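Local coordinates for mandelate racemase/muconate lactonizing enzyme-like protein (Rubrobacter xylanophilus DSM 9941, PDB 3CYJ), which is of unknown specific function but belongs to the mandelate racemase/muconate lactonizing enzyme family of the enolase superfamily, at residues 190-204 against 217-231. Sequence-based numbering, arbitrary orientation.
With NA (sodium ion), chain E.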
loop_
_atom_site.group_PDB
_atom_site.type_symbol
_atom_site.label_atom_id
_atom_site.label_comp_id
_atom_site.label_asym_id
_atom_site.label_seq_id
_atom_site.Cartn_x
_atom_site.Cartn_y
_atom_site.Cartn_z
ATOM N N GLU A 190 12.724 -3.648 36.122
ATOM C CA GLU A 190 12.611 -3.168 34.760
ATOM C C GLU A 190 12.967 -1.685 34.658
ATOM O O GLU A 190 12.444 -0.851 35.418
ATOM C CB GLU A 190 11.174 -3.412 34.259
ATOM C CG GLU A 190 10.987 -3.216 32.763
ATOM C CD GLU A 190 9.506 -3.050 32.359
ATOM O OE1 GLU A 190 8.658 -3.764 32.994
ATOM O OE2 GLU A 190 9.220 -2.232 31.399
ATOM N N LEU A 191 13.878 -1.357 33.751
ATOM C CA LEU A 191 14.234 0.054 33.577
ATOM C C LEU A 191 13.667 0.645 32.284
ATOM O O LEU A 191 13.991 0.176 31.208
ATOM C CB LEU A 191 15.754 0.287 33.672
ATOM C CG LEU A 191 16.267 1.729 33.560
ATOM C CD1 LEU A 191 15.709 2.718 34.648
ATOM C CD2 LEU A 191 17.781 1.784 33.459
ATOM N N MET A 192 12.851 1.700 32.407
ATOM C CA MET A 192 12.144 2.290 31.300
ATOM C C MET A 192 12.674 3.708 31.075
ATOM O O MET A 192 12.982 4.417 32.031
ATOM C CB MET A 192 10.653 2.364 31.678
ATOM C CG MET A 192 9.990 1.014 32.231
ATOM S SD MET A 192 8.463 1.250 33.126
ATOM C CE MET A 192 7.451 1.908 31.792
ATOM N N VAL A 193 12.787 4.141 29.813
ATOM C CA VAL A 193 13.215 5.536 29.517
ATOM C C VAL A 193 12.169 6.356 28.735
ATOM O O VAL A 193 11.370 5.812 27.968
ATOM C CB VAL A 193 14.649 5.642 28.883
ATOM C CG1 VAL A 193 15.764 4.975 29.823
ATOM C CG2 VAL A 193 14.684 5.089 27.461
ATOM N N ASP A 194 12.193 7.668 28.938
ATOM C CA ASP A 194 11.292 8.564 28.275
ATOM C C ASP A 194 12.122 9.704 27.687
ATOM O O ASP A 194 12.849 10.361 28.417
ATOM C CB ASP A 194 10.224 9.056 29.254
ATOM C CG ASP A 194 9.177 9.964 28.594
ATOM O OD1 ASP A 194 9.216 10.296 27.363
ATOM O OD2 ASP A 194 8.307 10.426 29.337
ATOM N N ALA A 195 11.990 9.934 26.369
ATOM C CA ALA A 195 12.819 10.931 25.663
ATOM C C ALA A 195 12.014 12.225 25.422
ATOM O O ALA A 195 12.579 13.268 25.033
ATOM C CB ALA A 195 13.343 10.354 24.343
ATOM N N ASN A 196 10.696 12.151 25.652
ATOM C CA ASN A 196 9.810 13.300 25.473
ATOM C C ASN A 196 10.081 13.996 24.137
ATOM O O ASN A 196 10.224 15.244 24.088
ATOM C CB ASN A 196 9.984 14.294 26.650
ATOM C CG ASN A 196 9.446 13.724 27.960
ATOM O OD1 ASN A 196 8.262 13.900 28.244
ATOM N ND2 ASN A 196 10.278 12.947 28.709
ATOM N N GLY A 197 10.210 13.185 23.086
ATOM C CA GLY A 197 10.400 13.666 21.711
ATOM C C GLY A 197 11.733 14.335 21.400
ATOM O O GLY A 197 11.833 15.103 20.446
ATOM N N ALA A 198 12.763 14.025 22.181
ATOM C CA ALA A 198 14.033 14.734 22.065
ATOM C C ALA A 198 14.897 14.398 20.858
ATOM O O ALA A 198 15.808 15.174 20.537
ATOM C CB ALA A 198 14.857 14.554 23.371
ATOM N N TYR A 199 14.674 13.237 20.238
ATOM C CA TYR A 199 15.534 12.728 19.169
ATOM C C TYR A 199 14.989 12.879 17.739
ATOM O O TYR A 199 13.780 12.874 17.522
ATOM C CB TYR A 199 15.758 11.210 19.366
ATOM C CG TYR A 199 16.355 10.781 20.695
ATOM C CD1 TYR A 199 17.442 11.453 21.264
ATOM C CD2 TYR A 199 15.833 9.664 21.372
ATOM C CE1 TYR A 199 17.994 11.037 22.530
ATOM C CE2 TYR A 199 16.390 9.211 22.557
ATOM C CZ TYR A 199 17.453 9.901 23.151
ATOM O OH TYR A 199 17.929 9.429 24.335
ATOM N N THR A 200 15.886 12.956 16.770
ATOM C CA THR A 200 15.566 12.707 15.366
ATOM C C THR A 200 15.429 11.221 15.196
ATOM O O THR A 200 15.762 10.456 16.095
ATOM C CB THR A 200 16.741 13.140 14.419
ATOM O OG1 THR A 200 17.931 12.317 14.670
ATOM C CG2 THR A 200 17.073 14.635 14.610
ATOM N N ARG A 201 14.970 10.792 14.031
ATOM C CA ARG A 201 14.690 9.385 13.751
ATOM C C ARG A 201 15.913 8.477 13.948
ATOM O O ARG A 201 15.832 7.468 14.654
ATOM C CB ARG A 201 14.140 9.237 12.292
ATOM C CG ARG A 201 12.814 9.950 12.032
ATOM C CD ARG A 201 12.322 9.919 10.571
ATOM N NE ARG A 201 10.959 10.496 10.539
ATOM C CZ ARG A 201 10.231 10.741 9.442
ATOM N NH1 ARG A 201 10.727 10.523 8.243
ATOM N NH2 ARG A 201 9.031 11.290 9.547
ATOM N N LYS A 202 17.026 8.787 13.270
ATOM C CA LYS A 202 18.245 7.971 13.340
ATOM C C LYS A 202 18.944 8.097 14.661
ATOM O O LYS A 202 19.638 7.172 15.058
ATOM C CB LYS A 202 19.229 8.291 12.210
ATOM C CG LYS A 202 18.798 7.730 10.846
ATOM C CD LYS A 202 18.867 6.170 10.789
ATOM C CE LYS A 202 17.841 5.574 9.785
ATOM N NZ LYS A 202 18.212 5.851 8.319
ATOM N N GLN A 203 18.767 9.229 15.343
ATOM C CA GLN A 203 19.284 9.442 16.703
ATOM C C GLN A 203 18.581 8.476 17.649
ATOM O O GLN A 203 19.216 7.781 18.460
ATOM C CB GLN A 203 19.030 10.911 17.115
ATOM C CG GLN A 203 19.920 11.488 18.222
ATOM C CD GLN A 203 19.545 12.981 18.633
ATOM O OE1 GLN A 203 18.587 13.575 18.082
ATOM N NE2 GLN A 203 20.289 13.546 19.628
ATOM N N ALA A 204 17.257 8.422 17.552
ATOM C CA ALA A 204 16.461 7.542 18.385
ATOM C C ALA A 204 16.821 6.059 18.101
ATOM O O ALA A 204 16.966 5.267 19.005
ATOM C CB ALA A 204 14.960 7.807 18.153
ATOM N N ILE A 217 17.538 -1.744 28.913
ATOM C CA ILE A 217 16.196 -1.130 29.023
ATOM C C ILE A 217 15.101 -1.933 28.295
ATOM O O ILE A 217 15.367 -2.681 27.326
ATOM C CB ILE A 217 16.175 0.343 28.520
ATOM C CG1 ILE A 217 16.425 0.378 26.994
ATOM C CG2 ILE A 217 17.194 1.234 29.362
ATOM C CD1 ILE A 217 15.856 1.606 26.280
ATOM N N SER A 218 13.858 -1.733 28.741
ATOM C CA SER A 218 12.742 -2.483 28.193
ATOM C C SER A 218 11.693 -1.615 27.559
ATOM O O SER A 218 10.665 -2.128 27.085
ATOM C CB SER A 218 12.046 -3.247 29.340
ATOM O OG SER A 218 13.049 -3.881 30.099
ATOM N N TYR A 219 11.908 -0.307 27.567
ATOM C CA TYR A 219 10.802 0.610 27.229
ATOM C C TYR A 219 11.399 1.920 26.806
ATOM O O TYR A 219 12.245 2.483 27.504
ATOM C CB TYR A 219 9.969 0.824 28.468
ATOM C CG TYR A 219 8.619 1.536 28.336
ATOM C CD1 TYR A 219 7.456 0.788 28.210
ATOM C CD2 TYR A 219 8.485 2.942 28.506
ATOM C CE1 TYR A 219 6.203 1.382 28.150
ATOM C CE2 TYR A 219 7.213 3.559 28.475
ATOM C CZ TYR A 219 6.089 2.758 28.302
ATOM O OH TYR A 219 4.796 3.257 28.248
ATOM N N LEU A 220 10.982 2.388 25.630
ATOM C CA LEU A 220 11.470 3.648 25.089
ATOM C C LEU A 220 10.249 4.480 24.708
ATOM O O LEU A 220 9.615 4.206 23.711
ATOM C CB LEU A 220 12.412 3.430 23.877
ATOM C CG LEU A 220 12.852 4.718 23.124
ATOM C CD1 LEU A 220 13.324 5.835 24.118
ATOM C CD2 LEU A 220 13.895 4.474 22.056
ATOM N N GLU A 221 9.959 5.511 25.512
ATOM C CA GLU A 221 8.802 6.339 25.308
ATOM C C GLU A 221 9.120 7.652 24.533
ATOM O O GLU A 221 10.119 8.339 24.806
ATOM C CB GLU A 221 8.170 6.662 26.649
ATOM C CG GLU A 221 6.826 7.312 26.468
ATOM C CD GLU A 221 6.272 7.863 27.784
ATOM O OE1 GLU A 221 6.655 7.335 28.870
ATOM O OE2 GLU A 221 5.467 8.834 27.717
ATOM N N GLU A 222 8.256 7.983 23.568
ATOM C CA GLU A 222 8.366 9.239 22.836
ATOM C C GLU A 222 9.763 9.523 22.298
ATOM O O GLU A 222 10.301 10.623 22.490
ATOM C CB GLU A 222 7.892 10.398 23.704
ATOM C CG GLU A 222 6.351 10.416 23.818
ATOM C CD GLU A 222 5.796 11.479 24.807
ATOM O OE1 GLU A 222 6.586 12.147 25.516
ATOM O OE2 GLU A 222 4.549 11.629 24.890
ATOM N N PRO A 223 10.324 8.547 21.556
ATOM C CA PRO A 223 11.682 8.779 21.083
ATOM C C PRO A 223 11.695 9.977 20.105
ATOM O O PRO A 223 12.665 10.740 20.086
ATOM C CB PRO A 223 12.030 7.490 20.357
ATOM C CG PRO A 223 10.654 6.893 19.909
ATOM C CD PRO A 223 9.692 7.309 20.994
ATOM N N VAL A 224 10.652 10.093 19.275
ATOM C CA VAL A 224 10.527 11.219 18.360
ATOM C C VAL A 224 9.244 11.956 18.696
ATOM O O VAL A 224 8.441 11.450 19.500
ATOM C CB VAL A 224 10.527 10.794 16.853
ATOM C CG1 VAL A 224 11.865 10.210 16.471
ATOM C CG2 VAL A 224 9.343 9.851 16.522
ATOM N N SER A 225 9.021 13.121 18.086
ATOM C CA SER A 225 7.695 13.758 18.252
ATOM C C SER A 225 6.571 12.781 18.000
ATOM O O SER A 225 6.589 12.081 16.989
ATOM C CB SER A 225 7.492 14.883 17.290
ATOM O OG SER A 225 6.098 15.241 17.289
ATOM N N SER A 226 5.573 12.737 18.893
ATOM C CA SER A 226 4.477 11.770 18.730
ATOM C C SER A 226 3.541 12.169 17.590
ATOM O O SER A 226 2.675 11.366 17.195
ATOM C CB SER A 226 3.664 11.600 20.024
ATOM N N GLU A 227 3.699 13.396 17.076
ATOM C CA GLU A 227 3.093 13.751 15.783
ATOM C C GLU A 227 3.821 13.055 14.646
ATOM O O GLU A 227 3.283 12.950 13.555
ATOM C CB GLU A 227 3.133 15.266 15.553
ATOM C CG GLU A 227 1.829 15.993 15.953
ATOM C CD GLU A 227 0.906 16.320 14.761
ATOM O OE1 GLU A 227 0.360 15.372 14.138
ATOM O OE2 GLU A 227 0.723 17.527 14.454
ATOM N N ASP A 228 5.040 12.573 14.890
ATOM C CA ASP A 228 5.827 11.922 13.831
ATOM C C ASP A 228 5.562 10.430 13.751
ATOM O O ASP A 228 6.379 9.641 14.194
ATOM C CB ASP A 228 7.338 12.186 14.007
ATOM C CG ASP A 228 8.179 11.538 12.900
ATOM O OD1 ASP A 228 7.616 11.188 11.858
ATOM O OD2 ASP A 228 9.412 11.365 13.063
ATOM N N ARG A 229 4.440 10.032 13.166
ATOM C CA ARG A 229 4.089 8.598 13.113
ATOM C C ARG A 229 4.997 7.731 12.230
ATOM O O ARG A 229 5.287 6.571 12.567
ATOM C CB ARG A 229 2.609 8.395 12.773
ATOM C CG ARG A 229 1.689 9.284 13.600
ATOM C CD ARG A 229 0.205 8.985 13.360
ATOM N NE ARG A 229 -0.108 8.680 11.959
ATOM C CZ ARG A 229 -0.510 9.592 11.068
ATOM N NH1 ARG A 229 -0.637 10.869 11.439
ATOM N NH2 ARG A 229 -0.773 9.226 9.806
ATOM N N GLU A 230 5.484 8.276 11.120
ATOM C CA GLU A 230 6.441 7.526 10.321
ATOM C C GLU A 230 7.757 7.261 11.077
ATOM O O GLU A 230 8.378 6.192 10.933
ATOM C CB GLU A 230 6.728 8.271 9.031
ATOM C CG GLU A 230 8.106 7.927 8.406
ATOM C CD GLU A 230 8.067 6.590 7.661
ATOM O OE1 GLU A 230 9.140 5.924 7.558
ATOM O OE2 GLU A 230 6.945 6.210 7.201
ATOM N N GLY A 231 8.189 8.243 11.877
ATOM C CA GLY A 231 9.330 8.000 12.761
ATOM C C GLY A 231 9.111 6.915 13.819
ATOM O O GLY A 231 10.021 6.134 14.116
HETATM NA NA NA E . 6.364 11.247 28.069
HETATM O O HOH W 1 14.661 -3.480 32.004
#
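Asp194, Glu221 and Glu222 close on one sodium ion, each through one carboxylate oxygen: Asp194 OD2 at 2.5 Å, Glu221 OE2 at 2.6 Å and Glu222 OE1 at 2.7 Å. The carboxylates of Asp194 and Glu221 stack with planes 17° apart, a crowding of like charge probably offset by the sodium, by Lys166 NZ hydrogen-bonded to Asp194 OD2 and by Lys164 NZ in a salt bridge with Glu221 OE1. An Asx turn steadies Asp194, its OD1 taking Asn196 N from above the carboxylate plane.

Behind the site, strands 190-194 and 219-221 run parallel, with Val193 N to Tyr219 O at 2.9 Å and Ala195 N to Glu221 O nearly straight. On the metal-bearing face, Met192 bends at its last torsion (chi3 64°), setting CE over the Tyr219 ring, 3.5 Å from its centroid, a CH-pi contact; Tyr219 OH goes on to Gln268. On the other face Val193 CG2 meets Leu220 CD1 and Ile217 CD1.

Past the strands, extended Arg201 grips Asp228 side-on in a salt bridge, NE to OD2 and NH2 to OD1 (2.7 Å), the groups nearly coplanar. OD1 also accepts from Gly231 N on the opposite face, making Asp228 the N-cap of helix 229-238.

This is a right-handed beta-alpha-beta unit of the enolase-superfamily (beta/alpha)7beta barrel, its metal site at the C-terminal end, where Asp194 and Glu221 end their strands and Glu222 follows in the loop.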